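Local coordinates for protein beta-N-acetylhexosaminidase (Bacteroides fragilis, PDB 4PYS) that probably cleaves terminal beta-linked N-acetylhexosamine residues from the non-reducing ends of glycans, at residues 383-395 with 404-418. Sequence-based numbering, arbitrary orientation.
With FMT (formic acid), chain H; FMT (formic acid), chain J.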
loop_
_atom_site.group_PDB
_atom_site.type_symbol
_atom_site.label_atom_id
_atom_site.label_comp_id
_atom_site.label_asym_id
_atom_site.label_seq_id
_atom_site.Cartn_x
_atom_site.Cartn_y
_atom_site.Cartn_z
ATOM N N CYS A 383 5.337 2.055 -10.052
ATOM C CA CYS A 383 5.429 0.818 -10.825
ATOM C C CYS A 383 4.691 -0.298 -10.115
ATOM O O CYS A 383 5.174 -0.830 -9.113
ATOM C CB CYS A 383 6.901 0.416 -11.043
ATOM S SG CYS A 383 7.884 1.663 -11.881
ATOM N N GLY A 384 3.516 -0.661 -10.636
ATOM C CA GLY A 384 2.693 -1.680 -10.004
ATOM C C GLY A 384 2.126 -2.660 -11.010
ATOM O O GLY A 384 0.921 -2.913 -11.036
ATOM N N THR A 385 3.003 -3.233 -11.827
ATOM C CA THR A 385 2.558 -4.061 -12.946
ATOM C C THR A 385 1.998 -5.402 -12.495
ATOM O O THR A 385 2.505 -6.014 -11.541
ATOM C CB THR A 385 3.691 -4.267 -13.971
ATOM O OG1 THR A 385 4.863 -4.740 -13.301
ATOM C CG2 THR A 385 4.023 -2.954 -14.644
ATOM N N ASN A 386 0.945 -5.852 -13.177
ATOM C CA ASN A 386 0.306 -7.108 -12.818
ATOM C C ASN A 386 1.279 -8.279 -12.810
ATOM O O ASN A 386 1.348 -9.018 -11.822
ATOM C CB ASN A 386 -0.966 -7.390 -13.655
ATOM C CG ASN A 386 -0.814 -7.068 -15.143
ATOM O OD1 ASN A 386 0.287 -6.965 -15.687
ATOM N ND2 ASN A 386 -1.957 -6.931 -15.818
ATOM N N TYR A 387 2.039 -8.441 -13.890
ATOM C CA TYR A 387 3.289 -9.203 -13.809
ATOM C C TYR A 387 4.325 -8.242 -13.218
ATOM O O TYR A 387 4.647 -7.249 -13.876
ATOM C CB TYR A 387 3.787 -9.559 -15.215
ATOM C CG TYR A 387 3.023 -10.633 -15.962
ATOM C CD1 TYR A 387 1.894 -11.238 -15.419
ATOM C CD2 TYR A 387 3.457 -11.051 -17.213
ATOM C CE1 TYR A 387 1.205 -12.231 -16.125
ATOM C CE2 TYR A 387 2.785 -12.031 -17.916
ATOM C CZ TYR A 387 1.664 -12.616 -17.372
ATOM O OH TYR A 387 1.008 -13.593 -18.091
ATOM N N TYR A 388 4.855 -8.480 -12.013
ATOM C CA TYR A 388 4.479 -9.569 -11.112
ATOM C C TYR A 388 4.275 -9.017 -9.707
ATOM O O TYR A 388 4.884 -9.490 -8.729
ATOM C CB TYR A 388 5.597 -10.615 -11.070
ATOM C CG TYR A 388 5.773 -11.337 -12.385
ATOM C CD1 TYR A 388 4.780 -12.182 -12.869
ATOM C CD2 TYR A 388 6.940 -11.200 -13.136
ATOM C CE1 TYR A 388 4.926 -12.848 -14.068
ATOM C CE2 TYR A 388 7.093 -11.874 -14.339
ATOM C CZ TYR A 388 6.085 -12.701 -14.797
ATOM O OH TYR A 388 6.222 -13.378 -15.997
ATOM N N THR A 389 3.418 -8.004 -9.601
ATOM C CA THR A 389 3.107 -7.424 -8.304
ATOM C C THR A 389 1.677 -7.697 -7.869
ATOM O O THR A 389 1.300 -7.318 -6.757
ATOM C CB THR A 389 3.345 -5.886 -8.259
ATOM O OG1 THR A 389 2.276 -5.191 -8.933
ATOM C CG2 THR A 389 4.696 -5.520 -8.888
ATOM N N TYR A 390 0.873 -8.333 -8.732
ATOM C CA TYR A 390 -0.505 -8.675 -8.367
ATOM C C TYR A 390 -0.565 -10.014 -7.644
ATOM O O TYR A 390 -0.645 -11.077 -8.268
ATOM C CB TYR A 390 -1.426 -8.698 -9.590
ATOM C CG TYR A 390 -1.915 -7.319 -9.990
ATOM C CD1 TYR A 390 -1.231 -6.168 -9.597
ATOM C CD2 TYR A 390 -3.072 -7.171 -10.749
ATOM C CE1 TYR A 390 -1.696 -4.889 -9.968
ATOM C CE2 TYR A 390 -3.535 -5.916 -11.117
ATOM C CZ TYR A 390 -2.849 -4.786 -10.728
ATOM O OH TYR A 390 -3.351 -3.542 -11.100
ATOM N N LEU A 391 -0.530 -9.952 -6.319
ATOM C CA LEU A 391 -0.466 -11.154 -5.488
ATOM C C LEU A 391 -1.757 -11.956 -5.505
ATOM O O LEU A 391 -1.793 -13.095 -5.028
ATOM C CB LEU A 391 -0.084 -10.756 -4.054
ATOM C CG LEU A 391 1.272 -10.058 -3.985
ATOM C CD1 LEU A 391 1.425 -9.316 -2.657
ATOM C CD2 LEU A 391 2.387 -11.075 -4.166
ATOM N N ASN A 392 -2.830 -11.372 -6.044
ATOM C CA ASN A 392 -4.042 -12.149 -6.273
ATOM C C ASN A 392 -3.872 -13.197 -7.378
ATOM O O ASN A 392 -4.661 -14.145 -7.469
ATOM C CB ASN A 392 -5.240 -11.229 -6.578
ATOM C CG ASN A 392 -4.912 -10.184 -7.616
ATOM O OD1 ASN A 392 -4.064 -9.314 -7.387
ATOM N ND2 ASN A 392 -5.591 -10.245 -8.762
ATOM N N PHE A 393 -2.857 -13.044 -8.225
ATOM C CA PHE A 393 -2.584 -14.084 -9.219
ATOM C C PHE A 393 -2.047 -15.266 -8.420
ATOM O O PHE A 393 -1.050 -15.127 -7.705
ATOM C CB PHE A 393 -1.503 -13.651 -10.219
ATOM C CG PHE A 393 -1.960 -12.623 -11.233
ATOM C CD1 PHE A 393 -3.119 -11.879 -11.034
ATOM C CD2 PHE A 393 -1.211 -12.400 -12.384
ATOM C CE1 PHE A 393 -3.530 -10.924 -11.979
ATOM C CE2 PHE A 393 -1.610 -11.456 -13.333
ATOM C CZ PHE A 393 -2.774 -10.716 -13.129
ATOM N N PRO A 394 -2.707 -16.422 -8.517
ATOM C CA PRO A 394 -2.248 -17.591 -7.756
ATOM C C PRO A 394 -1.050 -18.241 -8.443
ATOM O O PRO A 394 -0.652 -17.774 -9.503
ATOM C CB PRO A 394 -3.462 -18.519 -7.787
ATOM C CG PRO A 394 -4.184 -18.163 -9.070
ATOM C CD PRO A 394 -3.965 -16.677 -9.248
ATOM N N LEU A 395 -0.468 -19.278 -7.845
ATOM C CA LEU A 395 0.658 -19.970 -8.480
ATOM C C LEU A 395 0.197 -21.002 -9.509
ATOM O O LEU A 395 0.973 -21.396 -10.389
ATOM C CB LEU A 395 1.552 -20.644 -7.439
ATOM C CG LEU A 395 2.692 -19.822 -6.843
ATOM C CD1 LEU A 395 2.174 -18.740 -5.882
ATOM C CD2 LEU A 395 3.680 -20.754 -6.153
ATOM N N ALA A 404 -2.320 -17.896 -17.649
ATOM C CA ALA A 404 -1.784 -16.581 -18.009
ATOM C C ALA A 404 -1.714 -15.593 -16.838
ATOM O O ALA A 404 -0.918 -14.647 -16.865
ATOM C CB ALA A 404 -2.580 -15.985 -19.164
ATOM N N ARG A 405 -2.551 -15.790 -15.822
ATOM C CA ARG A 405 -2.501 -14.926 -14.644
ATOM C C ARG A 405 -2.081 -15.718 -13.414
ATOM O O ARG A 405 -2.779 -15.753 -12.401
ATOM C CB ARG A 405 -3.826 -14.191 -14.423
ATOM C CG ARG A 405 -4.147 -13.206 -15.542
ATOM C CD ARG A 405 -5.270 -12.248 -15.160
ATOM N NE ARG A 405 -6.527 -12.953 -14.946
ATOM C CZ ARG A 405 -7.518 -12.500 -14.181
ATOM N NH1 ARG A 405 -8.623 -13.216 -14.035
ATOM N NH2 ARG A 405 -7.398 -11.339 -13.556
ATOM N N THR A 406 -0.927 -16.366 -13.536
ATOM C CA THR A 406 -0.281 -17.046 -12.423
ATOM C C THR A 406 1.195 -16.693 -12.464
ATOM O O THR A 406 1.728 -16.385 -13.538
ATOM C CB THR A 406 -0.411 -18.590 -12.513
ATOM O OG1 THR A 406 0.253 -19.081 -13.686
ATOM C CG2 THR A 406 -1.887 -19.014 -12.560
ATOM N N PHE A 407 1.847 -16.743 -11.305
ATOM C CA PHE A 407 3.309 -16.621 -11.226
ATOM C C PHE A 407 3.830 -17.052 -9.858
ATOM O O PHE A 407 3.067 -17.111 -8.890
ATOM C CB PHE A 407 3.797 -15.196 -11.572
ATOM C CG PHE A 407 3.358 -14.121 -10.602
ATOM C CD1 PHE A 407 4.137 -13.803 -9.494
ATOM C CD2 PHE A 407 2.197 -13.396 -10.828
ATOM C CE1 PHE A 407 3.755 -12.807 -8.612
ATOM C CE2 PHE A 407 1.810 -12.390 -9.941
ATOM C CZ PHE A 407 2.584 -12.097 -8.844
ATOM N N ASP A 408 5.126 -17.345 -9.765
ATOM C CA ASP A 408 5.664 -17.768 -8.481
ATOM C C ASP A 408 6.807 -16.890 -7.982
ATOM O O ASP A 408 7.062 -15.808 -8.521
ATOM C CB ASP A 408 6.044 -19.276 -8.516
ATOM C CG ASP A 408 7.291 -19.567 -9.339
ATOM O OD1 ASP A 408 7.942 -18.627 -9.844
ATOM O OD2 ASP A 408 7.638 -20.764 -9.472
ATOM N N LEU A 409 7.493 -17.351 -6.944
ATOM C CA LEU A 409 8.514 -16.530 -6.297
ATOM C C LEU A 409 9.707 -16.255 -7.218
ATOM O O LEU A 409 10.302 -15.162 -7.164
ATOM C CB LEU A 409 8.978 -17.187 -4.989
ATOM C CG LEU A 409 9.840 -16.324 -4.061
ATOM C CD1 LEU A 409 9.033 -15.155 -3.477
ATOM C CD2 LEU A 409 10.409 -17.181 -2.935
ATOM N N GLU A 410 10.053 -17.227 -8.062
ATOM C CA GLU A 410 11.104 -17.015 -9.060
ATOM C C GLU A 410 10.715 -15.948 -10.071
ATOM O O GLU A 410 11.548 -15.127 -10.451
ATOM C CB GLU A 410 11.464 -18.320 -9.797
ATOM C CG GLU A 410 12.564 -19.125 -9.132
ATOM C CD GLU A 410 13.072 -20.286 -9.990
ATOM O OE1 GLU A 410 13.379 -21.343 -9.413
ATOM O OE2 GLU A 410 13.171 -20.136 -11.226
ATOM N N ASP A 411 9.460 -15.953 -10.523
ATOM C CA ASP A 411 9.034 -14.953 -11.495
ATOM C C ASP A 411 9.149 -13.556 -10.901
ATOM O O ASP A 411 9.692 -12.646 -11.537
ATOM C CB ASP A 411 7.584 -15.201 -11.963
ATOM C CG ASP A 411 7.423 -16.509 -12.706
ATOM O OD1 ASP A 411 8.272 -16.826 -13.577
ATOM O OD2 ASP A 411 6.432 -17.225 -12.427
ATOM N N VAL A 412 8.646 -13.369 -9.685
ATOM C CA VAL A 412 8.668 -12.018 -9.126
ATOM C C VAL A 412 10.111 -11.592 -8.849
ATOM O O VAL A 412 10.502 -10.470 -9.162
ATOM C CB VAL A 412 7.736 -11.840 -7.893
ATOM C CG1 VAL A 412 7.976 -12.902 -6.858
ATOM C CG2 VAL A 412 7.907 -10.444 -7.287
ATOM N N TYR A 413 10.929 -12.499 -8.325
ATOM C CA TYR A 413 12.302 -12.122 -7.993
ATOM C C TYR A 413 13.177 -11.849 -9.215
ATOM O O TYR A 413 13.969 -10.898 -9.225
ATOM C CB TYR A 413 12.952 -13.195 -7.105
ATOM C CG TYR A 413 14.201 -12.675 -6.413
ATOM C CD1 TYR A 413 14.103 -11.865 -5.291
ATOM C CD2 TYR A 413 15.464 -12.990 -6.886
ATOM C CE1 TYR A 413 15.232 -11.372 -4.657
ATOM C CE2 TYR A 413 16.609 -12.499 -6.250
ATOM C CZ TYR A 413 16.479 -11.697 -5.144
ATOM O OH TYR A 413 17.603 -11.199 -4.503
ATOM N N LEU A 414 13.018 -12.656 -10.259
ATOM C CA LEU A 414 13.959 -12.631 -11.376
ATOM C C LEU A 414 13.477 -11.817 -12.576
ATOM O O LEU A 414 14.295 -11.406 -13.390
ATOM C CB LEU A 414 14.249 -14.055 -11.863
ATOM C CG LEU A 414 14.893 -15.020 -10.877
ATOM C CD1 LEU A 414 14.982 -16.403 -11.528
ATOM C CD2 LEU A 414 16.265 -14.511 -10.479
ATOM N N ARG A 415 12.164 -11.605 -12.709
ATOM C CA ARG A 415 11.642 -11.098 -13.984
ATOM C C ARG A 415 10.554 -10.023 -13.832
ATOM O O ARG A 415 9.709 -9.866 -14.708
ATOM C CB ARG A 415 11.130 -12.267 -14.852
ATOM C CG ARG A 415 12.258 -13.119 -15.474
ATOM C CD ARG A 415 11.735 -14.365 -16.222
ATOM N NE ARG A 415 11.080 -15.315 -15.323
ATOM C CZ ARG A 415 11.718 -16.257 -14.629
ATOM N NH1 ARG A 415 13.037 -16.385 -14.716
ATOM N NH2 ARG A 415 11.038 -17.073 -13.841
ATOM N N ASN A 416 10.604 -9.267 -12.742
ATOM C CA ASN A 416 9.558 -8.271 -12.447
ATOM C C ASN A 416 9.786 -6.974 -13.211
ATOM O O ASN A 416 10.761 -6.273 -12.954
ATOM C CB ASN A 416 9.564 -7.983 -10.946
ATOM C CG ASN A 416 8.385 -7.145 -10.494
ATOM O OD1 ASN A 416 7.461 -6.872 -11.264
ATOM N ND2 ASN A 416 8.409 -6.735 -9.230
ATOM N N PRO A 417 8.876 -6.633 -14.140
ATOM C CA PRO A 417 9.014 -5.379 -14.889
ATOM C C PRO A 417 9.017 -4.148 -13.983
ATOM O O PRO A 417 9.560 -3.109 -14.379
ATOM C CB PRO A 417 7.755 -5.363 -15.765
ATOM C CG PRO A 417 7.384 -6.801 -15.929
ATOM C CD PRO A 417 7.712 -7.421 -14.592
ATOM N N SER A 418 8.420 -4.265 -12.798
ATOM C CA SER A 418 8.336 -3.132 -11.880
ATOM C C SER A 418 9.615 -2.908 -11.072
ATOM O O SER A 418 9.770 -1.873 -10.427
ATOM C CB SER A 418 7.129 -3.274 -10.954
ATOM O OG SER A 418 5.935 -3.003 -11.666
HETATM C C FMT H . -5.001 -8.067 -14.093
HETATM O O1 FMT H . -4.332 -7.962 -15.118
HETATM O O2 FMT H . -5.757 -9.018 -13.865
HETATM C C FMT J . 4.407 -15.754 -16.443
HETATM O O1 FMT J . 4.257 -14.858 -17.268
HETATM O O2 FMT J . 3.541 -16.589 -16.172
HETATM O O HOH W 1 8.442 -15.131 -16.174
#
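Tyr388, which follows a cis peptide bond, buries more surface against 404-418 than any other residue of 383-395. Its CB sits over a face of the Phe407 ring in a CH-pi contact, 3.9 Å from the centroid, while its CD1 reaches Phe407 CG at 3.3 Å; the two rings meet obliquely, their planes at 55°. The phenol itself is sandwiched, with Asp411 CB over the centre of one face and Tyr387 CB over the other. With chi1 at 65°, the Phe407 ring is swung between its own backbone N and carbonyl carbon, and lies against Tyr388 with Tyr390 O at its edge. Arg405 CB likewise covers the Phe393 ring, 3.7 Å from its centroid. Beside the ring pair, Tyr388 N donates to Asn416 OD1 (3.2 Å, 165° at the hydrogen). Ser418 N reaches the same oxygen from the opposite face of the amide, closing an Asx turn, and Asn416 ND2 bonds Gln460 OE1, which fixes the amide's rotation. Ser418 OG in turn donates to Thr385 OG1 at 2.6 Å, and Thr385 OG1 itself donates a hydrogen bond to Tyr387 O.

The outer side is more open. Tyr388 OH donates to a formic acid molecule and accepts from a water shared with Asp411 OD1 and Arg415 NE, whereas Tyr387 OH bonds Ala404 O in the carbonyl plane. A second formic acid, like the first probably from the crystallisation liquor, links Asn386 ND2 to Arg405 NH2; Arg405 NH1 bonds Gly400 O.

The contact thus folds back on itself the connection between the neighbouring parallel strands 381-383 and 428-435 of the catalytic TIM barrel, Val412 and Asn416 packing on helix 453-462, and Tyr387 and Pro417 meeting helix 363-366.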